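Local coordinates for hypothetical protein AGR_pAT_315 (Agrobacterium tumefaciens str. C58, PDB 1VQY) that is of unknown function but belongs to the NIPSNAP family, whose members share the dimeric alpha/beta-barrel fold, at residues V15-Y20 against E103-L108; G47-Y52 against H65-A70; K32-E37 against P93-L98. One frame throughout, in Å; residues are numbered along the deposited sequence.

Contact 1 of 3, residues V15-Y20 against E103-L108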
loop_
_atom_site.group_PDB
_atom_site.type_symbol
_atom_site.label_atom_id
_atom_site.label_comp_id
_atom_site.label_asym_id
_atom_site.label_seq_id
_atom_site.Cartn_x
_atom_site.Cartn_y
_atom_site.Cartn_z
ATOM N N VAL B 15 -5.482 7.988 22.496
ATOM C CA VAL B 15 -5.572 6.550 22.282
ATOM C C VAL B 15 -4.505 6.096 21.268
ATOM O O VAL B 15 -4.410 6.638 20.174
ATOM C CB VAL B 15 -6.988 6.170 21.775
ATOM C CG1 VAL B 15 -7.032 4.730 21.249
ATOM C CG2 VAL B 15 -8.016 6.374 22.884
ATOM N N GLU B 16 -3.708 5.101 21.636
ATOM C CA GLU B 16 -2.762 4.521 20.706
ATOM C C GLU B 16 -3.306 3.221 20.131
ATOM O O GLU B 16 -3.691 2.322 20.869
ATOM C CB GLU B 16 -1.421 4.247 21.367
ATOM C CG GLU B 16 -0.483 3.421 20.467
ATOM C CD GLU B 16 0.863 3.140 21.087
ATOM O OE1 GLU B 16 0.981 3.139 22.331
ATOM O OE2 GLU B 16 1.807 2.932 20.313
ATOM N N GLU B 17 -3.303 3.134 18.803
ATOM C CA GLU B 17 -3.647 1.905 18.080
ATOM C C GLU B 17 -2.380 1.245 17.548
ATOM O O GLU B 17 -1.661 1.853 16.790
ATOM C CB GLU B 17 -4.596 2.220 16.920
ATOM C CG GLU B 17 -5.181 0.993 16.231
ATOM C CD GLU B 17 -6.321 1.362 15.270
ATOM O OE1 GLU B 17 -6.400 2.545 14.885
ATOM O OE2 GLU B 17 -7.139 0.477 14.917
ATOM N N ARG B 18 -2.101 0.027 17.994
ATOM C CA ARG B 18 -1.026 -0.796 17.451
ATOM C C ARG B 18 -1.591 -1.961 16.637
ATOM O O ARG B 18 -2.565 -2.579 17.014
ATOM C CB ARG B 18 -0.142 -1.296 18.579
ATOM C CG ARG B 18 0.385 -0.139 19.421
ATOM C CD ARG B 18 1.106 -0.607 20.645
ATOM N NE ARG B 18 2.332 -1.316 20.304
ATOM C CZ ARG B 18 3.502 -0.745 20.005
ATOM N NH1 ARG B 18 3.659 0.585 20.002
ATOM N NH2 ARG B 18 4.539 -1.527 19.719
ATOM N N ILE B 19 -0.980 -2.221 15.487
ATOM C CA ILE B 19 -1.558 -3.078 14.449
ATOM C C ILE B 19 -0.427 -3.942 13.983
ATOM O O ILE B 19 0.503 -3.435 13.372
ATOM C CB ILE B 19 -2.133 -2.241 13.256
ATOM C CG1 ILE B 19 -3.182 -1.252 13.758
ATOM C CG2 ILE B 19 -2.785 -3.130 12.209
ATOM C CD1 ILE B 19 -3.455 -0.111 12.796
ATOM N N TYR B 20 -0.468 -5.225 14.336
ATOM C CA TYR B 20 0.612 -6.140 13.991
ATOM C C TYR B 20 0.108 -7.157 12.994
ATOM O O TYR B 20 -1.001 -7.670 13.173
ATOM C CB TYR B 20 1.112 -6.915 15.215
ATOM C CG TYR B 20 1.572 -6.102 16.401
ATOM C CD1 TYR B 20 1.982 -4.771 16.264
ATOM C CD2 TYR B 20 1.655 -6.687 17.649
ATOM C CE1 TYR B 20 2.423 -4.038 17.355
ATOM C CE2 TYR B 20 2.104 -5.974 18.740
ATOM C CZ TYR B 20 2.479 -4.643 18.584
ATOM O OH TYR B 20 2.909 -3.938 19.668
ATOM N N GLU B 103 2.722 -1.350 13.087
ATOM C CA GLU B 103 2.624 0.083 12.930
ATOM C C GLU B 103 1.754 0.552 14.061
ATOM O O GLU B 103 1.012 -0.242 14.617
ATOM C CB GLU B 103 2.020 0.457 11.565
ATOM C CG GLU B 103 0.583 -0.021 11.373
ATOM C CD GLU B 103 0.062 0.163 9.960
ATOM O OE1 GLU B 103 -0.407 1.277 9.633
ATOM O OE2 GLU B 103 0.078 -0.824 9.195
ATOM N N ASN B 104 1.862 1.827 14.417
ATOM C CA ASN B 104 0.968 2.426 15.404
ATOM C C ASN B 104 0.548 3.802 14.970
ATOM O O ASN B 104 1.069 4.341 13.992
ATOM C CB ASN B 104 1.615 2.513 16.778
ATOM C CG ASN B 104 2.853 3.379 16.786
ATOM O OD1 ASN B 104 3.401 3.678 15.742
ATOM N ND2 ASN B 104 3.311 3.761 17.969
ATOM N N ARG B 105 -0.401 4.359 15.699
ATOM C CA ARG B 105 -0.860 5.695 15.435
ATOM C C ARG B 105 -1.552 6.270 16.644
ATOM O O ARG B 105 -2.032 5.529 17.496
ATOM C CB ARG B 105 -1.801 5.716 14.233
ATOM C CG ARG B 105 -2.950 4.724 14.287
ATOM C CD ARG B 105 -3.612 4.685 12.936
ATOM N NE ARG B 105 -4.856 3.923 12.920
ATOM C CZ ARG B 105 -5.257 3.160 11.908
ATOM N NH1 ARG B 105 -4.493 3.029 10.819
ATOM N NH2 ARG B 105 -6.409 2.500 11.992
ATOM N N ILE B 106 -1.597 7.592 16.711
ATOM C CA ILE B 106 -2.227 8.261 17.827
ATOM C C ILE B 106 -3.564 8.831 17.358
ATOM O O ILE B 106 -3.626 9.607 16.394
ATOM C CB ILE B 106 -1.317 9.371 18.415
ATOM C CG1 ILE B 106 0.013 8.764 18.928
ATOM C CG2 ILE B 106 -2.042 10.164 19.517
ATOM C CD1 ILE B 106 -0.087 7.790 20.102
ATOM N N LEU B 107 -4.620 8.421 18.061
ATOM C CA LEU B 107 -5.980 8.835 17.795
ATOM C C LEU B 107 -6.495 9.786 18.889
ATOM O O LEU B 107 -6.316 9.553 20.090
ATOM C CB LEU B 107 -6.866 7.600 17.725
ATOM C CG LEU B 107 -6.368 6.415 16.891
ATOM C CD1 LEU B 107 -7.340 5.252 16.949
ATOM C CD2 LEU B 107 -6.153 6.821 15.464
ATOM N N LEU B 108 -7.128 10.871 18.454
ATOM C CA LEU B 108 -7.771 11.816 19.344
ATOM C C LEU B 108 -9.276 11.600 19.284
ATOM O O LEU B 108 -9.874 11.804 18.239
ATOM C CB LEU B 108 -7.452 13.241 18.907
ATOM C CG LEU B 108 -5.967 13.596 18.759
ATOM C CD1 LEU B 108 -5.810 15.096 18.531
ATOM C CD2 LEU B 108 -5.128 13.152 19.983
HETATM O O HOH W 1 0.767 -3.636 10.611
#
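Ile19 and Glu17 meet the guanidinium of Arg105 from two directions. Ile19 CD1 sits over the centre of one face, 3.8 Å from Arg105 CZ, while Glu17 OE1 lies at the edge. Glu17 OE1 accepts from Arg105 NE at 2.9 Å, tilted 24° from the guanidinium plane, and the second bond, from NH2, is bent and weak. Carboxylate and guanidinium planes stand nearly perpendicular, and NE approaches Glu17 OE1 from above the carboxylate plane, a salt bridge without the flat, two-oxygen pairing. Arg105 CG lies between the backbone N and the carbonyl carbon (chi1 52°), and the chain then runs extended to NE beside Glu17. In the second guanidinium, that of Arg18, the edge is occupied in plane: Tyr20 OH is gripped side-on by NE and NH2, and NH1 donates to Glu16 OE2. Glu16 OE2 also accepts a nearly straight bond (176°) from Asn104 ND2 at 2.9 Å, the two donors arriving from opposite faces of the carboxylate. Arg75 adds a further salt bridge, so the negative charge is probably well compensated.

These side chains project from two neighbouring strands of an antiparallel four-stranded sheet in the ferredoxin-like order 49-55, 62-69, 14-22, 99-109, consistent with the dimeric alpha/beta-barrel superfamily. Hydrogen-bonded pairs Val15-Leu107, Glu17-Arg105 and Ile19-Glu103 alternate with the non-hydrogen-bonded pairs Glu16-Ile106 and Arg18-Asn104. Backbone bonds run in both directions, as in Leu107 N to Val15 O at 2.8 Å. At the Ile19 end one water donates to Ile19 O and Glu103 OE2. Asn104 is fixed further by Gly58 and Asp56 of a third subunit, its OD1 accepting from the Gly58 amide. Ile106 to Leu108 pair antiparallel with a strand of a second subunit, carrying the sheet across that interface.

Contact 2 of 3, residues G47-Y52 against H65-A70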
loop_
_atom_site.group_PDB
_atom_site.type_symbol
_atom_site.label_atom_id
_atom_site.label_comp_id
_atom_site.label_asym_id
_atom_site.label_seq_id
_atom_site.Cartn_x
_atom_site.Cartn_y
_atom_site.Cartn_z
ATOM N N GLY B 47 -1.315 0.978 31.890
ATOM C CA GLY B 47 -2.339 1.565 32.750
ATOM C C GLY B 47 -3.774 1.658 32.251
ATOM O O GLY B 47 -4.696 1.764 33.076
ATOM N N ASN B 48 -3.975 1.646 30.933
ATOM C CA ASN B 48 -5.328 1.671 30.372
ATOM C C ASN B 48 -5.495 0.939 29.025
ATOM O O ASN B 48 -5.592 1.559 27.969
ATOM C CB ASN B 48 -5.818 3.130 30.275
ATOM C CG ASN B 48 -7.303 3.235 30.010
ATOM O OD1 ASN B 48 -8.028 2.267 30.143
ATOM N ND2 ASN B 48 -7.758 4.423 29.628
ATOM N N LEU B 49 -5.548 -0.390 29.085
ATOM C CA LEU B 49 -5.867 -1.204 27.918
ATOM C C LEU B 49 -7.330 -0.987 27.569
ATOM O O LEU B 49 -8.195 -1.029 28.445
ATOM C CB LEU B 49 -5.610 -2.689 28.194
ATOM C CG LEU B 49 -6.029 -3.673 27.103
ATOM C CD1 LEU B 49 -5.276 -3.447 25.833
ATOM C CD2 LEU B 49 -5.810 -5.098 27.561
ATOM N N ILE B 50 -7.599 -0.759 26.289
ATOM C CA ILE B 50 -8.958 -0.478 25.823
ATOM C C ILE B 50 -9.574 -1.711 25.179
ATOM O O ILE B 50 -10.686 -2.090 25.504
ATOM C CB ILE B 50 -8.977 0.673 24.781
ATOM C CG1 ILE B 50 -8.308 1.938 25.338
ATOM C CG2 ILE B 50 -10.401 0.939 24.292
ATOM C CD1 ILE B 50 -9.165 2.721 26.244
ATOM N N GLY B 51 -8.852 -2.309 24.245
ATOM C CA GLY B 51 -9.341 -3.465 23.498
ATOM C C GLY B 51 -8.212 -4.244 22.876
ATOM O O GLY B 51 -7.130 -3.729 22.695
ATOM N N TYR B 52 -8.459 -5.507 22.562
ATOM C CA TYR B 52 -7.434 -6.379 21.978
ATOM C C TYR B 52 -8.149 -7.340 21.012
ATOM O O TYR B 52 -9.006 -8.118 21.432
ATOM C CB TYR B 52 -6.689 -7.127 23.093
ATOM C CG TYR B 52 -5.223 -7.402 22.811
ATOM C CD1 TYR B 52 -4.827 -8.186 21.718
ATOM C CD2 TYR B 52 -4.223 -6.896 23.644
ATOM C CE1 TYR B 52 -3.487 -8.443 21.471
ATOM C CE2 TYR B 52 -2.884 -7.137 23.393
ATOM C CZ TYR B 52 -2.515 -7.917 22.312
ATOM O OH TYR B 52 -1.171 -8.179 22.078
ATOM N N HIS B 65 -4.501 -3.728 19.014
ATOM C CA HIS B 65 -4.756 -3.366 20.420
ATOM C C HIS B 65 -4.697 -1.865 20.674
ATOM O O HIS B 65 -3.897 -1.145 20.073
ATOM C CB HIS B 65 -3.867 -4.130 21.412
ATOM C CG HIS B 65 -2.448 -4.324 20.971
ATOM N ND1 HIS B 65 -1.379 -3.799 21.660
ATOM C CD2 HIS B 65 -1.918 -5.040 19.951
ATOM C CE1 HIS B 65 -0.253 -4.158 21.074
ATOM N NE2 HIS B 65 -0.554 -4.907 20.028
HETATM N N MSE B 66 -5.586 -1.407 21.555
HETATM C CA MSE B 66 -5.723 0.005 21.870
HETATM C C MSE B 66 -5.408 0.312 23.313
HETATM O O MSE B 66 -5.824 -0.413 24.225
HETATM C CB MSE B 66 -7.126 0.489 21.545
HETATM C CG MSE B 66 -7.267 1.034 20.136
HETATM SE SE MSE B 66 -9.168 1.047 19.647
HETATM C CE MSE B 66 -9.036 2.019 18.045
ATOM N N TRP B 67 -4.689 1.417 23.504
ATOM C CA TRP B 67 -4.197 1.837 24.816
ATOM C C TRP B 67 -4.528 3.285 25.066
ATOM O O TRP B 67 -4.239 4.128 24.213
ATOM C CB TRP B 67 -2.691 1.661 24.883
ATOM C CG TRP B 67 -2.269 0.225 24.721
ATOM C CD1 TRP B 67 -1.962 -0.401 23.560
ATOM C CD2 TRP B 67 -2.136 -0.764 25.759
ATOM N NE1 TRP B 67 -1.629 -1.712 23.801
ATOM C CE2 TRP B 67 -1.730 -1.963 25.140
ATOM C CE3 TRP B 67 -2.322 -0.748 27.145
ATOM C CZ2 TRP B 67 -1.475 -3.137 25.863
ATOM C CZ3 TRP B 67 -2.097 -1.911 27.863
ATOM C CH2 TRP B 67 -1.674 -3.093 27.225
ATOM N N GLY B 68 -5.114 3.564 26.244
ATOM C CA GLY B 68 -5.486 4.905 26.649
ATOM C C GLY B 68 -4.355 5.537 27.434
ATOM O O GLY B 68 -3.754 4.872 28.290
ATOM N N TYR B 69 -4.051 6.804 27.130
ATOM C CA TYR B 69 -3.072 7.585 27.885
ATOM C C TYR B 69 -3.557 9.013 28.114
ATOM O O TYR B 69 -4.429 9.515 27.392
ATOM C CB TYR B 69 -1.726 7.642 27.168
ATOM C CG TYR B 69 -1.009 6.333 27.013
ATOM C CD1 TYR B 69 -0.299 5.771 28.072
ATOM C CD2 TYR B 69 -1.005 5.668 25.802
ATOM C CE1 TYR B 69 0.381 4.570 27.931
ATOM C CE2 TYR B 69 -0.335 4.467 25.646
ATOM C CZ TYR B 69 0.361 3.924 26.712
ATOM O OH TYR B 69 1.024 2.724 26.539
ATOM N N ALA B 70 -2.988 9.668 29.120
ATOM C CA ALA B 70 -3.391 11.033 29.464
ATOM C C ALA B 70 -2.731 12.057 28.544
ATOM O O ALA B 70 -3.342 13.075 28.189
ATOM C CB ALA B 70 -3.063 11.339 30.933
HETATM O O HOH W 2 -2.891 2.574 28.397
#
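Leu49 CD1 lies over the six-membered ring of Trp67, 3.8 Å from its centroid and 9° off the normal, a CH-pi contact; Leu49 CB packs against Trp67 CZ3 at 3.6 Å. The indole is also tied along its own strand, because Trp67 NE1 donates to His65 ND1 at 3.0 Å, close to the planes of both rings, which helps to fix the rotation of the imidazole. His65 CG takes the position between backbone N and carbonyl carbon (chi1 40°), laying its ring over part of the Tyr52 face: the planes differ by 5° with centroids 4.5 Å apart, an offset stack, while His65 CB also sits over the Tyr52 ring. The Tyr52 hydroxyl is hydrogen-bonded to Tyr30.

Met66, a selenomethionine, is the third heavily buried residue. Met66 CB, on the face opposite Trp67 and His65, lies 3.7 Å from Ile50 CB, which points toward its strand. Its backbone meets two residues: Met66 O accepts from Ile50 N at 2.7 Å, and Met66 N donates to Gly51 O. Ile50 and Gly51 thus both oppose Met66, the register shifts by one, and the hairpin of strands 49-55 and 62-69 carries a classic beta bulge.

Contact 3 of 3, residues K32-E37 against P93-L98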
loop_
_atom_site.group_PDB
_atom_site.type_symbol
_atom_site.label_atom_id
_atom_site.label_comp_id
_atom_site.label_asym_id
_atom_site.label_seq_id
_atom_site.Cartn_x
_atom_site.Cartn_y
_atom_site.Cartn_z
ATOM N N LYS B 32 -1.330 -16.923 22.914
ATOM C CA LYS B 32 -1.095 -17.691 24.121
ATOM C C LYS B 32 -0.068 -16.999 24.998
ATOM O O LYS B 32 -0.232 -16.923 26.216
ATOM C CB LYS B 32 -0.621 -19.111 23.789
ATOM C CG LYS B 32 -0.298 -19.935 25.027
ATOM C CD LYS B 32 0.241 -21.321 24.720
ATOM C CE LYS B 32 -0.001 -22.235 25.932
ATOM N NZ LYS B 32 0.581 -23.585 25.764
ATOM N N LEU B 33 1.002 -16.527 24.383
ATOM C CA LEU B 33 1.992 -15.736 25.105
ATOM C C LEU B 33 1.389 -14.503 25.773
ATOM O O LEU B 33 1.680 -14.218 26.934
ATOM C CB LEU B 33 3.119 -15.300 24.165
ATOM C CG LEU B 33 4.126 -16.409 23.901
ATOM C CD1 LEU B 33 4.962 -16.046 22.695
ATOM C CD2 LEU B 33 4.991 -16.652 25.129
ATOM N N VAL B 34 0.540 -13.784 25.054
ATOM C CA VAL B 34 -0.025 -12.570 25.601
ATOM C C VAL B 34 -1.029 -12.934 26.706
ATOM O O VAL B 34 -0.930 -12.420 27.827
ATOM C CB VAL B 34 -0.635 -11.664 24.497
ATOM C CG1 VAL B 34 -1.295 -10.406 25.102
ATOM C CG2 VAL B 34 0.453 -11.259 23.500
ATOM N N ARG B 35 -1.951 -13.847 26.407
ATOM C CA ARG B 35 -2.934 -14.340 27.397
ATOM C C ARG B 35 -2.287 -14.744 28.725
ATOM O O ARG B 35 -2.662 -14.250 29.796
ATOM C CB ARG B 35 -3.701 -15.539 26.818
ATOM C CG ARG B 35 -4.779 -16.129 27.753
ATOM C CD ARG B 35 -5.640 -17.205 27.088
ATOM N NE ARG B 35 -6.215 -16.713 25.836
ATOM C CZ ARG B 35 -5.829 -17.070 24.608
ATOM N NH1 ARG B 35 -4.866 -17.965 24.398
ATOM N NH2 ARG B 35 -6.420 -16.526 23.567
ATOM N N GLU B 36 -1.294 -15.631 28.624
ATOM C CA GLU B 36 -0.708 -16.303 29.777
ATOM C C GLU B 36 0.395 -15.531 30.510
ATOM O O GLU B 36 0.623 -15.776 31.693
ATOM C CB GLU B 36 -0.171 -17.655 29.340
ATOM C CG GLU B 36 -1.253 -18.598 28.793
ATOM C CD GLU B 36 -0.757 -20.034 28.629
ATOM O OE1 GLU B 36 0.456 -20.288 28.786
ATOM O OE2 GLU B 36 -1.583 -20.920 28.338
ATOM N N GLU B 37 1.067 -14.602 29.828
ATOM C CA GLU B 37 2.174 -13.848 30.432
ATOM C C GLU B 37 2.124 -12.338 30.198
ATOM O O GLU B 37 2.159 -11.565 31.152
ATOM C CB GLU B 37 3.507 -14.382 29.913
ATOM C CG GLU B 37 3.785 -15.783 30.377
ATOM C CD GLU B 37 5.024 -16.389 29.749
ATOM O OE1 GLU B 37 6.125 -15.802 29.911
ATOM O OE2 GLU B 37 4.886 -17.462 29.115
ATOM N N PRO B 93 11.175 -10.500 23.588
ATOM C CA PRO B 93 11.854 -11.119 22.461
ATOM C C PRO B 93 11.120 -12.355 21.936
ATOM O O PRO B 93 11.221 -12.659 20.753
ATOM C CB PRO B 93 13.222 -11.534 23.035
ATOM C CG PRO B 93 13.355 -10.822 24.336
ATOM C CD PRO B 93 11.964 -10.639 24.826
ATOM N N ARG B 94 10.406 -13.064 22.796
ATOM C CA ARG B 94 9.690 -14.257 22.360
ATOM C C ARG B 94 8.440 -13.892 21.595
ATOM O O ARG B 94 7.965 -14.669 20.769
ATOM C CB ARG B 94 9.283 -15.120 23.553
ATOM C CG ARG B 94 10.431 -15.732 24.308
ATOM C CD ARG B 94 9.890 -16.586 25.429
ATOM N NE ARG B 94 9.740 -15.818 26.655
ATOM C CZ ARG B 94 8.783 -16.006 27.569
ATOM N NH1 ARG B 94 7.835 -16.937 27.403
ATOM N NH2 ARG B 94 8.775 -15.248 28.671
ATOM N N LEU B 95 7.880 -12.731 21.907
ATOM C CA LEU B 95 6.715 -12.251 21.196
ATOM C C LEU B 95 7.110 -11.599 19.861
ATOM O O LEU B 95 6.511 -11.865 18.829
ATOM C CB LEU B 95 5.969 -11.241 22.049
ATOM C CG LEU B 95 4.580 -10.921 21.510
ATOM C CD1 LEU B 95 3.637 -12.116 21.701
ATOM C CD2 LEU B 95 4.041 -9.672 22.178
ATOM N N SER B 96 8.127 -10.746 19.906
ATOM C CA SER B 96 8.565 -9.957 18.742
ATOM C C SER B 96 8.996 -10.785 17.550
ATOM O O SER B 96 8.857 -10.346 16.418
ATOM C CB SER B 96 9.742 -9.064 19.136
ATOM O OG SER B 96 9.350 -8.161 20.143
ATOM N N VAL B 97 9.558 -11.959 17.808
ATOM C CA VAL B 97 9.949 -12.857 16.724
ATOM C C VAL B 97 8.738 -13.411 15.920
ATOM O O VAL B 97 8.899 -13.888 14.796
ATOM C CB VAL B 97 10.819 -14.025 17.249
ATOM C CG1 VAL B 97 10.012 -14.966 18.104
ATOM C CG2 VAL B 97 11.462 -14.785 16.068
ATOM N N LEU B 98 7.536 -13.339 16.488
ATOM C CA LEU B 98 6.341 -13.855 15.824
ATOM C C LEU B 98 5.654 -12.792 14.976
ATOM O O LEU B 98 4.687 -13.096 14.280
ATOM C CB LEU B 98 5.345 -14.356 16.863
ATOM C CG LEU B 98 5.746 -15.530 17.760
ATOM C CD1 LEU B 98 4.574 -15.893 18.651
ATOM C CD2 LEU B 98 6.172 -16.724 16.930
#
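Glu37 and Arg94 make the polar link between the two helical segments, and one carboxylate oxygen does most of the accepting. Glu37 OE1 takes Arg94 NH2 at 3.0 Å and Arg94 NH1 at 3.2 Å, an end-on grip in which both nitrogens converge on a single atom. The oxygen lies near the guanidinium plane, at its edge, and is approached on the syn side, with the carboxylate and guanidinium planes 33° apart. Of the two bonds the NH2 one is the straighter (151°). Glu37 OE2 contributes a long, weak bond to NH1. Arg94 NE donates within its own helix to the carbonyl of Ala90. A bend in the arginine chain at chi3 (-91°) turns the guanidinium to meet the glutamate, and the two side chains cross at about a right angle.

Leucine packing accompanies the salt bridge: Leu33 CD2 lies against the guanidinium, 3.7 Å from Arg94 NH1, and Leu33 CD1 meets Leu98 CD1 at 4.1 Å. Deeper in, Leu95 CD1 lies 3.8 Å from Val34 CG2 and also touches Leu33 CB. Backbone polar groups are used inside each segment: Glu37 N bonds Leu33 O, and Leu98 N bonds Leu95 O.

The contact packs helix 27-46 against the last part of helix 86-96, just ahead of strand 99-109. Phe91, a turn before Arg94, touches Leu33 and Glu37; Tyr30 meets Leu95 and Leu98; and Phe112 of a second subunit packs on Val34.

How the contacts relate
From the N terminus, strand 14-22 comes first and pairs with strand 99-109, far along the chain, so contact 1 closes the longest loop, with both other contacts nested within it. Helix 27-46 follows, and its pairing with helix 86-96 in contact 3 closes a second loop inside the first. Innermost is contact 2, the hairpin of strands 49-55 and 62-69. Contacts 1 and 2 share the sheet: Glu16 N to Trp67 O (2.8 Å) and Arg18 N to His65 O are probable hydrogen bonds between strands 14-22 and 62-69. Contact 3 joins helices, its centre about 18 Å from that of contact 2, yet Tyr52 OH touches Val34 CG1. All three reach the second subunit.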